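Local coordinates for protein ORF10 (Moritella marina, PDB 6RIW) that forms the ketosynthase-chain length factor part of a polyunsaturated fatty acid synthase subunit, where it probably catalyses chain-extending condensation of acyl groups, at residues N143-K146 with D152-L155; K146-P151 with A920-A925. All coordinates share one frame; numbering follows the deposited sequence.

Contact 1: N143-K146 with D152-L155; sequences NALK and DFQL
The ammonium of K146 donates a 2.7 Å hydrogen bond from NZ to the backbone carbonyl O of F153, and the same nitrogen forms a salt bridge with D142 one turn earlier in the helix. This ties the C-terminal end of helix 129-148 to the loop that folds back along it, in the ketosynthase half of this thiolase-like didomain. The donor lies nearly in line with the carbonyl bond, at a C=O...N angle of 162°. The lysine chain runs extended through CG, CD and CE, with CG 3.3 Å from O of F153, and the bend at its last torsion (chi4 65°) then turns NZ onto that oxygen. Replacing K146 with a methionine would probably leave the carbonyl of F153 without this donor and the carboxylate of D142 without this charge partner, although D142 also accepts a bond from the backbone N of L155. Beside the polar link the loop presents an aromatic side chain to the helix. The ring of F153 is carried toward L145 by a first torsion that sets CG opposite the backbone N (chi1 177°), and the two side chains meet at a slant; L145 also touches I601 of helix 597-608. CB of L145 comes within 3.6 Å of CE2 of F153, while its methyl CD1 lies 3.7 Å from CZ of the same ring.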
loop_
_atom_site.group_PDB
_atom_site.type_symbol
_atom_site.label_atom_id
_atom_site.label_comp_id
_atom_site.label_asym_id
_atom_site.label_seq_id
_atom_site.Cartn_x
_atom_site.Cartn_y
_atom_site.Cartn_z
ATOM N N ASN A 143 0.144 15.510 -29.559
ATOM C CA ASN A 143 -0.798 15.915 -30.592
ATOM C C ASN A 143 -1.254 17.358 -30.410
ATOM O O ASN A 143 -1.493 18.055 -31.404
ATOM C CB ASN A 143 -2.006 14.994 -30.611
ATOM C CG ASN A 143 -1.657 13.556 -30.945
ATOM O OD1 ASN A 143 -2.529 12.688 -30.917
ATOM N ND2 ASN A 143 -0.377 13.287 -31.241
ATOM N N ALA A 144 -1.398 17.815 -29.163
ATOM C CA ALA A 144 -1.738 19.216 -28.930
ATOM C C ALA A 144 -0.641 20.141 -29.446
ATOM O O ALA A 144 -0.927 21.182 -30.055
ATOM C CB ALA A 144 -1.971 19.468 -27.439
ATOM N N LEU A 145 0.624 19.792 -29.189
ATOM C CA LEU A 145 1.731 20.621 -29.663
ATOM C C LEU A 145 1.868 20.599 -31.184
ATOM O O LEU A 145 2.281 21.608 -31.773
ATOM C CB LEU A 145 3.038 20.181 -28.984
ATOM C CG LEU A 145 3.120 20.573 -27.497
ATOM C CD1 LEU A 145 4.342 19.995 -26.773
ATOM C CD2 LEU A 145 3.039 22.079 -27.290
ATOM N N LYS A 146 1.547 19.477 -31.840
ATOM C CA LYS A 146 1.435 19.490 -33.300
ATOM C C LYS A 146 0.421 20.532 -33.763
ATOM O O LYS A 146 0.669 21.278 -34.725
ATOM C CB LYS A 146 1.025 18.111 -33.824
ATOM C CG LYS A 146 2.093 17.018 -33.756
ATOM C CD LYS A 146 1.526 15.754 -34.384
ATOM C CE LYS A 146 2.625 14.816 -34.891
ATOM N NZ LYS A 146 3.469 14.269 -33.768
ATOM N N ASP A 152 4.604 18.580 -37.892
ATOM C CA ASP A 152 5.689 17.614 -37.770
ATOM C C ASP A 152 6.378 17.672 -36.412
ATOM O O ASP A 152 7.412 17.023 -36.225
ATOM C CB ASP A 152 6.706 17.835 -38.896
ATOM C CG ASP A 152 6.094 17.626 -40.282
ATOM O OD1 ASP A 152 5.244 16.710 -40.450
ATOM O OD2 ASP A 152 6.455 18.384 -41.207
ATOM N N PHE A 153 5.856 18.450 -35.465
ATOM C CA PHE A 153 6.385 18.388 -34.111
ATOM C C PHE A 153 6.266 16.965 -33.566
ATOM O O PHE A 153 5.267 16.280 -33.800
ATOM C CB PHE A 153 5.646 19.350 -33.183
ATOM C CG PHE A 153 6.112 19.256 -31.762
ATOM C CD1 PHE A 153 7.186 20.013 -31.326
ATOM C CD2 PHE A 153 5.519 18.371 -30.873
ATOM C CE1 PHE A 153 7.646 19.908 -30.027
ATOM C CE2 PHE A 153 5.990 18.266 -29.567
ATOM C CZ PHE A 153 7.047 19.038 -29.154
ATOM N N GLN A 154 7.292 16.522 -32.839
ATOM C CA GLN A 154 7.284 15.207 -32.204
ATOM C C GLN A 154 7.805 15.328 -30.784
ATOM O O GLN A 154 8.907 15.833 -30.564
ATOM C CB GLN A 154 8.163 14.199 -32.947
ATOM C CG GLN A 154 7.663 13.725 -34.274
ATOM C CD GLN A 154 8.663 12.761 -34.861
ATOM O OE1 GLN A 154 9.814 13.121 -35.094
ATOM N NE2 GLN A 154 8.253 11.528 -35.055
ATOM N N LEU A 155 7.021 14.865 -29.822
ATOM C CA LEU A 155 7.507 14.772 -28.456
ATOM C C LEU A 155 8.375 13.529 -28.288
ATOM O O LEU A 155 8.102 12.476 -28.876
ATOM C CB LEU A 155 6.323 14.724 -27.489
ATOM C CG LEU A 155 6.628 14.779 -25.994
ATOM C CD1 LEU A 155 7.227 16.112 -25.615
ATOM C CD2 LEU A 155 5.294 14.560 -25.260
#

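Contact 2: K146-P151 with A920-A925; sequences KAVLHP and AIVNSA
V148 meets V922 and I921 where the C-terminal ends of helix 129-148, in the ketosynthase, and helix 917-922, some 770 residues later, pack against each other. From CB, which is directed at the other helix, the side chain of V148 divides into two methyls with different tasks. CG1, anti to the backbone N (chi1 170°), takes no close part in this contact, whereas CG2 stands anti to the carbonyl carbon and does the touching. That methyl settles against the backbone of the last helical turn, 3.6 Å from CA of V922 and 3.9 Å from the carbonyl O of I921. The oxygen is engaged within its own segment as well, accepting a 3.1 Å bond from the backbone N of S924 where the chain leaves the helix. The side chains themselves stand slightly farther apart: CG2 of V148 is 4.2 Å from CG1 of V922 and 4.3 Å from CG2 of I921. One residue earlier, the methyl CB of A147 lies 4.1 Å from CG1 of V922, which thus touches both A147 and V148. The interface is small, burying 127 Å² in all, and is made by van der Waals packing of methyls against side chains and backbone. V148 also touches L929 and K933 of helix 929-934, while I921 and V922 also pack on A144 of helix 129-148, and the following L149 reaches L620 of helix 614-628.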
loop_
_atom_site.group_PDB
_atom_site.type_symbol
_atom_site.label_atom_id
_atom_site.label_comp_id
_atom_site.label_asym_id
_atom_site.label_seq_id
_atom_site.Cartn_x
_atom_site.Cartn_y
_atom_site.Cartn_z
ATOM N N LYS A 146 1.547 19.477 -31.840
ATOM C CA LYS A 146 1.435 19.490 -33.300
ATOM C C LYS A 146 0.421 20.532 -33.763
ATOM O O LYS A 146 0.669 21.278 -34.725
ATOM C CB LYS A 146 1.025 18.111 -33.824
ATOM C CG LYS A 146 2.093 17.018 -33.756
ATOM C CD LYS A 146 1.526 15.754 -34.384
ATOM C CE LYS A 146 2.625 14.816 -34.891
ATOM N NZ LYS A 146 3.469 14.269 -33.768
ATOM N N ALA A 147 -0.736 20.600 -33.090
ATOM C CA ALA A 147 -1.771 21.551 -33.493
ATOM C C ALA A 147 -1.339 22.989 -33.254
ATOM O O ALA A 147 -1.738 23.889 -34.005
ATOM C CB ALA A 147 -3.079 21.259 -32.747
ATOM N N VAL A 148 -0.520 23.229 -32.235
ATOM C CA VAL A 148 -0.117 24.587 -31.887
ATOM C C VAL A 148 1.087 25.043 -32.709
ATOM O O VAL A 148 1.108 26.165 -33.230
ATOM C CB VAL A 148 0.170 24.676 -30.373
ATOM C CG1 VAL A 148 0.820 25.987 -30.027
ATOM C CG2 VAL A 148 -1.131 24.521 -29.583
ATOM N N LEU A 149 2.096 24.183 -32.847
ATOM C CA LEU A 149 3.426 24.580 -33.311
ATOM C C LEU A 149 3.701 24.214 -34.761
ATOM O O LEU A 149 4.173 25.055 -35.534
ATOM C CB LEU A 149 4.503 23.941 -32.424
ATOM C CG LEU A 149 4.437 24.287 -30.933
ATOM C CD1 LEU A 149 5.436 23.439 -30.135
ATOM C CD2 LEU A 149 4.696 25.768 -30.731
ATOM N N HIS A 150 3.416 22.982 -35.143
ATOM C CA HIS A 150 3.915 22.432 -36.387
ATOM C C HIS A 150 3.386 21.016 -36.525
ATOM O O HIS A 150 3.502 20.221 -35.577
ATOM C CB HIS A 150 5.453 22.453 -36.393
ATOM C CG HIS A 150 6.058 22.292 -37.750
ATOM N ND1 HIS A 150 5.873 21.160 -38.518
ATOM C CD2 HIS A 150 6.870 23.109 -38.467
ATOM C CE1 HIS A 150 6.533 21.291 -39.655
ATOM N NE2 HIS A 150 7.142 22.467 -39.650
ATOM N N PRO A 151 2.789 20.672 -37.671
ATOM C CA PRO A 151 2.272 19.311 -37.865
ATOM C C PRO A 151 3.331 18.236 -37.736
ATOM O O PRO A 151 2.989 17.074 -37.482
ATOM C CB PRO A 151 1.696 19.352 -39.286
ATOM C CG PRO A 151 2.394 20.497 -39.948
ATOM C CD PRO A 151 2.609 21.512 -38.870
ATOM N N ALA A 920 -6.198 22.723 -22.673
ATOM C CA ALA A 920 -5.319 23.589 -21.901
ATOM C C ALA A 920 -4.095 24.006 -22.701
ATOM O O ALA A 920 -3.561 25.094 -22.490
ATOM C CB ALA A 920 -4.881 22.902 -20.608
ATOM N N ILE A 921 -3.632 23.161 -23.607
ATOM C CA ILE A 921 -2.489 23.501 -24.447
ATOM C C ILE A 921 -2.926 24.252 -25.706
ATOM O O ILE A 921 -2.431 25.351 -25.979
ATOM C CB ILE A 921 -1.708 22.203 -24.774
ATOM C CG1 ILE A 921 -1.148 21.604 -23.480
ATOM C CG2 ILE A 921 -0.600 22.459 -25.790
ATOM C CD1 ILE A 921 -0.696 20.134 -23.602
ATOM N N VAL A 922 -3.890 23.702 -26.461
ATOM C CA VAL A 922 -4.247 24.279 -27.759
ATOM C C VAL A 922 -4.905 25.644 -27.596
ATOM O O VAL A 922 -4.781 26.498 -28.479
ATOM C CB VAL A 922 -5.153 23.345 -28.595
ATOM C CG1 VAL A 922 -4.465 22.012 -28.914
ATOM C CG2 VAL A 922 -6.484 23.141 -27.929
ATOM N N ASN A 923 -5.605 25.892 -26.492
ATOM C CA ASN A 923 -6.241 27.190 -26.299
ATOM C C ASN A 923 -5.479 28.058 -25.318
ATOM O O ASN A 923 -6.057 28.987 -24.751
ATOM C CB ASN A 923 -7.687 27.029 -25.827
ATOM C CG ASN A 923 -8.550 26.287 -26.830
ATOM O OD1 ASN A 923 -8.332 26.367 -28.044
ATOM N ND2 ASN A 923 -9.526 25.548 -26.328
ATOM N N SER A 924 -4.194 27.782 -25.111
ATOM C CA SER A 924 -3.423 28.552 -24.145
ATOM C C SER A 924 -3.468 30.031 -24.496
ATOM O O SER A 924 -3.400 30.406 -25.670
ATOM C CB SER A 924 -1.971 28.083 -24.114
ATOM O OG SER A 924 -1.163 29.052 -23.481
ATOM N N ALA A 925 -3.601 30.863 -23.464
ATOM C CA ALA A 925 -3.636 32.313 -23.602
ATOM C C ALA A 925 -2.255 32.952 -23.437
ATOM O O ALA A 925 -2.164 34.172 -23.270
ATOM C CB ALA A 925 -4.623 32.910 -22.593
#

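In the fold
The two contacts lie next to each other, with centres about 9 Å apart and both well away from the centre of the chain and from the magnesium site. Sharing K146, which takes part only in contact 1, they use successive parts of the end of helix 129-148: contact 1 joins it to the loop that directly follows, whereas contact 2 joins it to helix 917-922, more than 750 residues later. Direct packing connects them, since CD2 of L145 is 4.0 Å from CG2 of I921. Side chains of contact 1 also touch helix 597-608, so this helix end brings together the ketosynthase, part of the following ketosynthase-like region and a segment near the end of the modelled chain.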